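Side-chain contacts in glycerophosphodiester phosphodiesterase (Cytophaga hutchinsonii ATCC 33406, PDB 3CH0), which folds as a TIM-barrel protein of the glycerophosphoryl diester phosphodiesterase family: residues 66-71 with 79-84; 58-63 with 92-97; 22-27 with 41-46. One frame throughout, in Å; residues are numbered along the deposited sequence.

Contact 1 (66-71 with 79-84); sequences MMVDGE and KNFNLY. With EDO (1,2-ethanediol), chain M.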
loop_
_atom_site.group_PDB
_atom_site.type_symbol
_atom_site.label_atom_id
_atom_site.label_comp_id
_atom_site.label_asym_id
_atom_site.label_seq_id
_atom_site.Cartn_x
_atom_site.Cartn_y
_atom_site.Cartn_z
HETATM N N MSE A 66 -4.747 -7.030 19.149
HETATM C CA MSE A 66 -5.362 -7.525 20.388
HETATM C C MSE A 66 -5.129 -6.647 21.605
HETATM O O MSE A 66 -6.062 -6.335 22.324
HETATM C CB MSE A 66 -4.828 -8.944 20.685
HETATM C CG MSE A 66 -5.536 -9.625 21.842
HETATM SE SE MSE A 66 -7.202 -10.221 21.155
HETATM C CE MSE A 66 -6.325 -11.670 20.216
HETATM N N MSE A 67 -3.879 -6.298 21.813
HETATM C CA MSE A 67 -3.439 -5.657 23.062
HETATM C C MSE A 67 -2.100 -4.947 22.914
HETATM O O MSE A 67 -1.195 -5.430 22.215
HETATM C CB MSE A 67 -3.421 -6.740 24.180
HETATM C CG MSE A 67 -2.239 -6.733 25.142
HETATM SE SE MSE A 67 -2.062 -8.417 26.162
HETATM C CE MSE A 67 -3.623 -9.366 25.326
ATOM N N VAL A 68 -1.971 -3.777 23.556
ATOM C CA VAL A 68 -0.704 -3.079 23.611
ATOM C C VAL A 68 -0.377 -2.815 25.089
ATOM O O VAL A 68 -1.210 -2.245 25.811
ATOM C CB VAL A 68 -0.742 -1.729 22.835
ATOM C CG1 VAL A 68 0.610 -0.968 23.016
ATOM C CG2 VAL A 68 -1.071 -1.987 21.358
ATOM N N ASP A 69 0.808 -3.255 25.498
ATOM C CA ASP A 69 1.268 -3.086 26.880
ATOM C C ASP A 69 0.132 -3.485 27.849
ATOM O O ASP A 69 -0.197 -2.786 28.807
ATOM C CB ASP A 69 1.761 -1.631 27.116
ATOM C CG ASP A 69 2.569 -1.485 28.406
ATOM O OD1 ASP A 69 3.294 -2.453 28.766
ATOM O OD2 ASP A 69 2.468 -0.412 29.060
ATOM N N GLY A 70 -0.518 -4.605 27.546
ATOM C CA GLY A 70 -1.596 -5.136 28.388
ATOM C C GLY A 70 -2.973 -4.598 28.195
ATOM O O GLY A 70 -3.946 -5.130 28.707
ATOM N N GLU A 71 -3.104 -3.537 27.385
ATOM C CA GLU A 71 -4.399 -2.888 27.166
ATOM C C GLU A 71 -5.158 -3.398 25.926
ATOM O O GLU A 71 -4.571 -3.488 24.867
ATOM C CB GLU A 71 -4.196 -1.358 26.978
ATOM C CG GLU A 71 -3.449 -0.640 28.072
ATOM C CD GLU A 71 -3.333 0.863 27.792
ATOM O OE1 GLU A 71 -4.372 1.457 27.406
ATOM O OE2 GLU A 71 -2.212 1.393 27.983
ATOM N N LYS A 79 -5.440 5.412 18.998
ATOM C CA LYS A 79 -4.506 6.489 18.654
ATOM C C LYS A 79 -3.489 6.796 19.732
ATOM O O LYS A 79 -2.473 7.439 19.467
ATOM C CB LYS A 79 -5.272 7.762 18.190
ATOM C CG LYS A 79 -6.090 7.463 16.920
ATOM C CD LYS A 79 -6.589 8.716 16.244
ATOM C CE LYS A 79 -7.393 8.363 15.014
ATOM N NZ LYS A 79 -7.737 9.582 14.223
ATOM N N ASN A 80 -3.714 6.307 20.962
ATOM C CA ASN A 80 -2.675 6.383 21.996
ATOM C C ASN A 80 -1.399 5.609 21.684
ATOM O O ASN A 80 -0.335 5.900 22.240
ATOM C CB ASN A 80 -3.184 5.839 23.353
ATOM C CG ASN A 80 -4.400 6.551 23.867
ATOM O OD1 ASN A 80 -4.859 7.552 23.312
ATOM N ND2 ASN A 80 -4.939 6.028 24.956
ATOM N N PHE A 81 -1.514 4.557 20.862
ATOM C CA PHE A 81 -0.423 3.601 20.610
ATOM C C PHE A 81 0.261 4.023 19.320
ATOM O O PHE A 81 0.158 3.386 18.272
ATOM C CB PHE A 81 -0.962 2.170 20.538
ATOM C CG PHE A 81 -1.814 1.811 21.719
ATOM C CD1 PHE A 81 -1.297 1.919 23.003
ATOM C CD2 PHE A 81 -3.121 1.432 21.563
ATOM C CE1 PHE A 81 -2.086 1.626 24.120
ATOM C CE2 PHE A 81 -3.924 1.141 22.706
ATOM C CZ PHE A 81 -3.371 1.246 23.967
ATOM N N ASN A 82 0.989 5.115 19.461
ATOM C CA ASN A 82 1.585 5.825 18.303
ATOM C C ASN A 82 2.944 5.283 17.964
ATOM O O ASN A 82 3.895 5.379 18.745
ATOM C CB ASN A 82 1.738 7.290 18.709
ATOM C CG ASN A 82 2.335 8.175 17.609
ATOM O OD1 ASN A 82 2.551 7.735 16.473
ATOM N ND2 ASN A 82 2.532 9.459 17.934
ATOM N N LEU A 83 3.059 4.657 16.793
ATOM C CA LEU A 83 4.316 4.081 16.362
ATOM C C LEU A 83 5.489 5.048 16.303
ATOM O O LEU A 83 6.626 4.707 16.540
ATOM C CB LEU A 83 4.183 3.346 15.003
ATOM C CG LEU A 83 3.606 1.927 14.982
ATOM C CD1 LEU A 83 2.132 1.907 15.304
ATOM C CD2 LEU A 83 3.955 1.290 13.637
ATOM N N TYR A 84 5.196 6.294 15.940
ATOM C CA TYR A 84 6.247 7.318 15.905
ATOM C C TYR A 84 6.820 7.700 17.298
ATOM O O TYR A 84 7.865 8.348 17.358
ATOM C CB TYR A 84 5.738 8.566 15.182
ATOM C CG TYR A 84 6.790 9.517 14.711
ATOM C CD1 TYR A 84 7.940 9.069 14.112
ATOM C CD2 TYR A 84 6.623 10.897 14.862
ATOM C CE1 TYR A 84 8.930 9.966 13.670
ATOM C CE2 TYR A 84 7.574 11.785 14.440
ATOM C CZ TYR A 84 8.716 11.330 13.852
ATOM O OH TYR A 84 9.721 12.148 13.424
HETATM C C1 EDO M . -8.078 -8.638 25.225
HETATM O O1 EDO M . -7.081 -7.805 24.630
HETATM C C2 EDO M . -7.718 -8.760 26.703
HETATM O O2 EDO M . -7.692 -7.463 27.368
HETATM O O HOH W 1 -3.221 4.134 26.576
#
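Two first torsions bring V68 and F81 together: F81 carries CG beside its backbone N (chi1 -51°), which turns the ring toward 66-71, while V68 has CG1 opposite its backbone N (chi1 176°), laying that methyl along the ring. The two side chains point in opposite senses and overlap flank to flank, and V68 CB lies 3.8 Å from the centroid of the F81 ring. Because this approach is only 13° off the ring normal, it qualifies as a CH-pi contact over the face. The closest apolar pair is V68 CG1 with F81 CD1, at 3.5 Å, and V68 CG2 rests near F81 CG.

E71 meets the edge of the ring instead. Its chain, extended beyond CG, carries the carboxylate there, where OE1 is 3.6 Å from F81 CZ. The carboxylate plane is turned steeply against the ring. A water donates to E71 OE1 at 3.0 Å and accepts from N80 ND2, so a polar bridge spans the exposed margin beside the aromatic packing.

The hairpin's own backbone pairing holds V68 over the face of F81 and E71 at its edge. V68 N donates to E71 O at 2.9 Å, and E71 N returns a bond to V68 O at 2.8 Å. Across from them, F81 sits at the centre of an inverse gamma turn, and N82 forms an Asx turn with Y84 N. The 66-71 side is thus a tight beta hairpin joining strands 67-68 and 71-72 through a type I' turn, with an aromatic residue from a later loop packed against it.

Contact 2 (58-63 with 92-97); sequences TFFHHE and KEIDVG. With EDO (1,2-ethanediol), chain G.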
loop_
_atom_site.group_PDB
_atom_site.type_symbol
_atom_site.label_atom_id
_atom_site.label_comp_id
_atom_site.label_asym_id
_atom_site.label_seq_id
_atom_site.Cartn_x
_atom_site.Cartn_y
_atom_site.Cartn_z
ATOM N N THR A 58 -0.205 4.966 11.520
ATOM C CA THR A 58 0.845 5.389 12.410
ATOM C C THR A 58 0.578 4.992 13.865
ATOM O O THR A 58 1.332 5.429 14.711
ATOM C CB THR A 58 1.085 6.894 12.331
ATOM O OG1 THR A 58 -0.133 7.551 12.673
ATOM C CG2 THR A 58 1.465 7.278 10.892
ATOM N N PHE A 59 -0.511 4.285 14.126
ATOM C CA PHE A 59 -0.873 3.810 15.462
ATOM C C PHE A 59 -1.287 2.334 15.296
ATOM O O PHE A 59 -1.580 1.849 14.183
ATOM C CB PHE A 59 -2.024 4.621 16.085
ATOM C CG PHE A 59 -3.242 4.696 15.225
ATOM C CD1 PHE A 59 -3.383 5.687 14.253
ATOM C CD2 PHE A 59 -4.241 3.761 15.311
ATOM C CE1 PHE A 59 -4.481 5.710 13.458
ATOM C CE2 PHE A 59 -5.301 3.788 14.536
ATOM C CZ PHE A 59 -5.447 4.786 13.570
ATOM N N PHE A 60 -1.406 1.642 16.429
ATOM C CA PHE A 60 -1.944 0.258 16.398
ATOM C C PHE A 60 -3.443 0.259 16.332
ATOM O O PHE A 60 -4.107 0.723 17.236
ATOM C CB PHE A 60 -1.503 -0.551 17.624
ATOM C CG PHE A 60 -0.105 -1.042 17.520
ATOM C CD1 PHE A 60 0.183 -2.284 16.910
ATOM C CD2 PHE A 60 0.966 -0.242 17.944
ATOM C CE1 PHE A 60 1.497 -2.726 16.786
ATOM C CE2 PHE A 60 2.251 -0.667 17.819
ATOM C CZ PHE A 60 2.540 -1.938 17.227
ATOM N N HIS A 61 -3.988 -0.246 15.230
ATOM C CA HIS A 61 -5.393 -0.127 14.942
ATOM C C HIS A 61 -6.192 -1.163 15.696
ATOM O O HIS A 61 -5.814 -2.366 15.756
ATOM C CB HIS A 61 -5.630 -0.268 13.414
ATOM C CG HIS A 61 -6.930 0.295 12.949
ATOM N ND1 HIS A 61 -8.138 -0.330 13.155
ATOM C CD2 HIS A 61 -7.201 1.409 12.218
ATOM C CE1 HIS A 61 -9.100 0.385 12.602
ATOM N NE2 HIS A 61 -8.563 1.466 12.055
ATOM N N HIS A 62 -7.361 -0.758 16.180
ATOM C CA HIS A 62 -8.207 -1.720 16.923
ATOM C C HIS A 62 -8.723 -2.915 16.085
ATOM O O HIS A 62 -9.079 -3.976 16.651
ATOM C CB HIS A 62 -9.405 -0.991 17.563
ATOM C CG HIS A 62 -10.522 -0.706 16.627
ATOM N ND1 HIS A 62 -10.519 0.377 15.770
ATOM C CD2 HIS A 62 -11.699 -1.336 16.428
ATOM C CE1 HIS A 62 -11.633 0.384 15.066
ATOM N NE2 HIS A 62 -12.377 -0.632 15.460
ATOM N N GLU A 63 -8.783 -2.816 14.747
ATOM C CA GLU A 63 -9.343 -3.894 14.014
ATOM C C GLU A 63 -8.394 -5.061 14.006
ATOM O O GLU A 63 -8.845 -6.202 13.801
ATOM C CB GLU A 63 -9.708 -3.490 12.583
ATOM C CG GLU A 63 -10.928 -2.606 12.577
ATOM C CD GLU A 63 -11.390 -2.272 11.160
ATOM O OE1 GLU A 63 -10.530 -1.897 10.332
ATOM O OE2 GLU A 63 -12.599 -2.399 10.851
ATOM N N LYS A 92 7.755 -4.272 17.575
ATOM C CA LYS A 92 7.879 -5.651 17.051
ATOM C C LYS A 92 7.348 -6.722 18.038
ATOM O O LYS A 92 7.227 -7.906 17.691
ATOM C CB LYS A 92 9.316 -5.946 16.614
ATOM C CG LYS A 92 10.283 -6.272 17.728
ATOM C CD LYS A 92 11.692 -6.518 17.185
ATOM C CE LYS A 92 12.595 -7.110 18.282
ATOM N NZ LYS A 92 13.960 -7.447 17.786
ATOM N N GLU A 93 7.012 -6.299 19.238
ATOM C CA GLU A 93 6.471 -7.201 20.249
ATOM C C GLU A 93 4.973 -7.352 20.281
ATOM O O GLU A 93 4.457 -8.169 21.051
ATOM C CB GLU A 93 6.980 -6.792 21.634
ATOM C CG GLU A 93 8.495 -6.879 21.747
ATOM C CD GLU A 93 9.086 -8.287 21.453
ATOM O OE1 GLU A 93 8.392 -9.300 21.731
ATOM O OE2 GLU A 93 10.230 -8.379 20.945
ATOM N N ILE A 94 4.257 -6.638 19.404
ATOM C CA ILE A 94 2.819 -6.500 19.509
ATOM C C ILE A 94 2.157 -7.297 18.362
ATOM O O ILE A 94 2.460 -7.089 17.153
ATOM C CB ILE A 94 2.426 -5.009 19.428
ATOM C CG1 ILE A 94 2.987 -4.258 20.663
ATOM C CG2 ILE A 94 0.937 -4.859 19.359
ATOM C CD1 ILE A 94 3.022 -2.724 20.594
ATOM N N ASP A 95 1.294 -8.241 18.728
ATOM C CA ASP A 95 0.628 -9.022 17.737
ATOM C C ASP A 95 -0.407 -8.228 16.961
ATOM O O ASP A 95 -1.239 -7.515 17.566
ATOM C CB ASP A 95 -0.057 -10.208 18.396
ATOM C CG ASP A 95 -0.718 -11.108 17.384
ATOM O OD1 ASP A 95 -0.015 -12.042 16.870
ATOM O OD2 ASP A 95 -1.877 -10.886 17.038
ATOM N N VAL A 96 -0.354 -8.377 15.630
ATOM C CA VAL A 96 -1.353 -7.821 14.717
ATOM C C VAL A 96 -1.930 -8.861 13.771
ATOM O O VAL A 96 -2.274 -8.568 12.614
ATOM C CB VAL A 96 -0.738 -6.631 13.951
ATOM C CG1 VAL A 96 -0.465 -5.459 14.939
ATOM C CG2 VAL A 96 0.473 -7.079 13.161
ATOM N N GLY A 97 -2.067 -10.099 14.251
ATOM C CA GLY A 97 -2.644 -11.125 13.423
ATOM C C GLY A 97 -3.715 -12.048 14.004
ATOM O O GLY A 97 -4.502 -12.676 13.280
HETATM C C1 EDO G . 1.538 -9.680 21.961
HETATM O O1 EDO G . 0.891 -8.412 21.711
HETATM C C2 EDO G . 1.627 -10.054 23.447
HETATM O O2 EDO G . 2.610 -11.092 23.691
#
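Apolar packing joins the two segments, with the ring of F60 set against I94 and V96. I94 presents two methyls to the same face of that ring. CG2 approaches the rim at F60 CE1, 3.4 Å away, and CD1 sits 3.5 Å from F60 CE2 and equally close to CZ. This spread follows from the I94 torsions: CG2 lies opposite the backbone N, whereas CG1 is beside it (chi1 -65°) and carries CD1 out across the ring. V96 comes from another direction. Its CG1 lies in the ring plane at the edge, 3.8 Å from F60 CD1, and the two side chains meet at about a right angle. F60 is therefore touched on a face by one residue and at an edge by the other. V68 of strand 67-68 also packs on both F60 and I94.

Polar bonds, by contrast, brace each segment separately. In 58-63, E63 N donates to H61 ND1 at 3.0 Å; the bond is nearly straight (168°) and only 3° out of the imidazole plane. In 92-97, G97 N donates to D95 OD2 at 2.9 Å, reaching the oxygen from above the carboxylate plane and closing an Asx turn. D95 OD2 also accepts from M98 N, and the other carboxylate oxygen, D95 OD1, accepts from A112 N, which further anchors this loop.

A ligand bond forms a third group: D95 N donates to O1 of a 1,2-ethanediol molecule at 3.0 Å.

All three residues that touch are buried, and they meet through carbon atoms alone. Cohesion between these two irregular loops consequently depends on fitted apolar surfaces, while the directional bonds within each loop are consistent with holding the backbone shapes that present them.

Contact 3 (22-27 with 41-46); sequences PENTIA and EFDLVI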
loop_
_atom_site.group_PDB
_atom_site.type_symbol
_atom_site.label_atom_id
_atom_site.label_comp_id
_atom_site.label_asym_id
_atom_site.label_seq_id
_atom_site.Cartn_x
_atom_site.Cartn_y
_atom_site.Cartn_z
ATOM N N PRO A 22 -3.309 -11.748 7.866
ATOM C CA PRO A 22 -3.111 -10.447 8.523
ATOM C C PRO A 22 -2.389 -9.448 7.627
ATOM O O PRO A 22 -1.357 -9.741 7.004
ATOM C CB PRO A 22 -2.327 -10.799 9.762
ATOM C CG PRO A 22 -2.828 -12.196 10.131
ATOM C CD PRO A 22 -2.922 -12.858 8.775
ATOM N N GLU A 23 -2.992 -8.276 7.478
ATOM C CA GLU A 23 -2.459 -7.315 6.506
ATOM C C GLU A 23 -1.025 -6.887 6.765
ATOM O O GLU A 23 -0.608 -6.735 7.925
ATOM C CB GLU A 23 -3.328 -6.062 6.571
ATOM C CG GLU A 23 -3.243 -5.213 7.825
ATOM C CD GLU A 23 -4.362 -4.211 7.896
ATOM O OE1 GLU A 23 -5.504 -4.674 8.048
ATOM O OE2 GLU A 23 -4.040 -2.973 7.952
ATOM N N ASN A 24 -0.294 -6.643 5.702
ATOM C CA ASN A 24 0.996 -5.972 5.838
ATOM C C ASN A 24 2.004 -6.781 6.701
ATOM O O ASN A 24 2.910 -6.207 7.283
ATOM C CB ASN A 24 0.826 -4.542 6.364
ATOM C CG ASN A 24 0.465 -3.535 5.277
ATOM O OD1 ASN A 24 0.890 -3.637 4.123
ATOM N ND2 ASN A 24 -0.343 -2.532 5.668
ATOM N N THR A 25 1.884 -8.113 6.623
ATOM C CA THR A 25 2.784 -9.000 7.363
ATOM C C THR A 25 3.596 -9.803 6.364
ATOM O O THR A 25 3.223 -10.033 5.215
ATOM C CB THR A 25 1.988 -9.948 8.287
ATOM O OG1 THR A 25 1.145 -10.796 7.497
ATOM C CG2 THR A 25 1.187 -9.152 9.315
ATOM N N ILE A 26 4.731 -10.268 6.862
ATOM C CA ILE A 26 5.609 -11.114 6.045
ATOM C C ILE A 26 4.823 -12.356 5.591
ATOM O O ILE A 26 4.920 -12.761 4.435
ATOM C CB ILE A 26 6.855 -11.536 6.817
ATOM C CG1 ILE A 26 7.773 -10.331 7.088
ATOM C CG2 ILE A 26 7.625 -12.667 6.071
ATOM C CD1 ILE A 26 8.214 -9.555 5.875
ATOM N N ALA A 27 3.965 -12.903 6.443
ATOM C CA ALA A 27 3.125 -14.033 5.977
ATOM C C ALA A 27 2.268 -13.630 4.771
ATOM O O ALA A 27 2.201 -14.360 3.785
ATOM C CB ALA A 27 2.254 -14.576 7.094
ATOM N N GLU A 41 1.599 -4.626 -2.621
ATOM C CA GLU A 41 1.130 -3.319 -2.232
ATOM C C GLU A 41 1.167 -3.223 -0.681
ATOM O O GLU A 41 0.854 -4.184 0.042
ATOM C CB GLU A 41 -0.267 -3.050 -2.788
ATOM C CG GLU A 41 -0.804 -1.631 -2.590
ATOM C CD GLU A 41 -1.247 -1.295 -1.190
ATOM O OE1 GLU A 41 -1.559 -2.173 -0.337
ATOM O OE2 GLU A 41 -1.362 -0.083 -0.877
ATOM N N PHE A 42 1.599 -2.091 -0.137
ATOM C CA PHE A 42 1.775 -2.006 1.299
ATOM C C PHE A 42 1.959 -0.551 1.689
ATOM O O PHE A 42 2.077 0.317 0.857
ATOM C CB PHE A 42 2.993 -2.824 1.769
ATOM C CG PHE A 42 4.232 -2.492 0.987
ATOM C CD1 PHE A 42 4.511 -3.135 -0.205
ATOM C CD2 PHE A 42 5.140 -1.513 1.439
ATOM C CE1 PHE A 42 5.589 -2.802 -0.965
ATOM C CE2 PHE A 42 6.226 -1.145 0.676
ATOM C CZ PHE A 42 6.460 -1.794 -0.519
ATOM N N ASP A 43 1.977 -0.312 2.996
ATOM C CA ASP A 43 1.936 1.015 3.615
ATOM C C ASP A 43 3.130 1.171 4.518
ATOM O O ASP A 43 3.569 0.206 5.136
ATOM C CB ASP A 43 0.692 1.054 4.450
ATOM C CG ASP A 43 -0.541 0.689 3.677
ATOM O OD1 ASP A 43 -0.852 1.441 2.746
ATOM O OD2 ASP A 43 -1.273 -0.277 4.014
ATOM N N LEU A 44 3.679 2.395 4.572
ATOM C CA LEU A 44 4.886 2.684 5.318
ATOM C C LEU A 44 4.718 3.846 6.266
ATOM O O LEU A 44 4.119 4.892 5.929
ATOM C CB LEU A 44 6.056 2.991 4.388
ATOM C CG LEU A 44 6.353 1.966 3.282
ATOM C CD1 LEU A 44 7.378 2.444 2.250
ATOM C CD2 LEU A 44 6.817 0.660 3.937
ATOM N N VAL A 45 5.242 3.614 7.471
ATOM C CA VAL A 45 5.311 4.611 8.552
ATOM C C VAL A 45 6.709 4.540 9.170
ATOM O O VAL A 45 7.537 3.733 8.735
ATOM C CB VAL A 45 4.187 4.491 9.552
ATOM C CG1 VAL A 45 2.800 4.418 8.845
ATOM C CG2 VAL A 45 4.451 3.248 10.473
ATOM N N ILE A 46 6.986 5.469 10.096
ATOM C CA ILE A 46 8.307 5.606 10.753
ATOM C C ILE A 46 8.187 5.451 12.275
ATOM O O ILE A 46 7.274 5.984 12.864
ATOM C CB ILE A 46 8.911 6.977 10.453
ATOM C CG1 ILE A 46 8.882 7.275 8.922
ATOM C CG2 ILE A 46 10.386 7.062 10.953
ATOM C CD1 ILE A 46 9.636 6.317 8.022
#
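N24 grips D43 at the tight end of this contact: N24 ND2 donates to D43 OD2 at 2.9 Å. The bond is almost straight (170°), lies in the amide plane of N24, and meets the anti lone pair of the carboxylate oxygen. Amide and carboxylate planes stand 87° apart, so the two groups meet crosswise. On the other branch of the amide, N24 OD1 is pressed to 3.3 Å from F42 CB. That oxygen is buried with no partner in the model, as is D43 N, so the close fit may carry some polar cost.

N24 can reach the strand because CG lies beside its backbone N (chi1 -82°) and because it occupies the third position of a type II turn from P22 to T25. This turn leads into helix 26-35, with T25 as N-cap: T25 OG1 donates to P22 O at 2.8 Å and accepts from A28 N. Strand 10-13, helix 26-35 and strand 39-46 form a beta-alpha-beta unit of the TIM barrel, and the contact ties the loop entering the helix to the strand that follows it.

The packing is looser away from the amide. N24 OD1 and E41 O are 4.1 Å apart. E41 OE2 accepts from Q174 NE2 and E41 OE1 from the backbone N of R15; the E41 side chain comes within about 3 Å of a bound citric acid, probably from the crystallisation liquor. E23 OE2 stays 5.5 Å from D43 OD2, and the R15 side chain reaches both residues, in a salt bridge with E23 and a long, weak ion pair with D43.

Overall arrangement
Contact 3 comes first along the chain and lies nearest its middle, about 7 Å from the centre, within the barrel. Contact 2 then spans 58-97, and contact 1 is nested inside the loop it closes; their centres lie about 17 and 22 Å from that of the chain. Contacts 1 and 2 are about 7 Å apart, joined by probable backbone hydrogen bonds from L83 N to T58 O (2.8 Å) and from F60 N to F81 O (3.0 Å). Contact 3 is about 11 Å from contact 2, where P22 packs on V96 and G97. This excursion between strand 52-54 and helix 117-127 thus leans on the barrel, consistent with a small insertion.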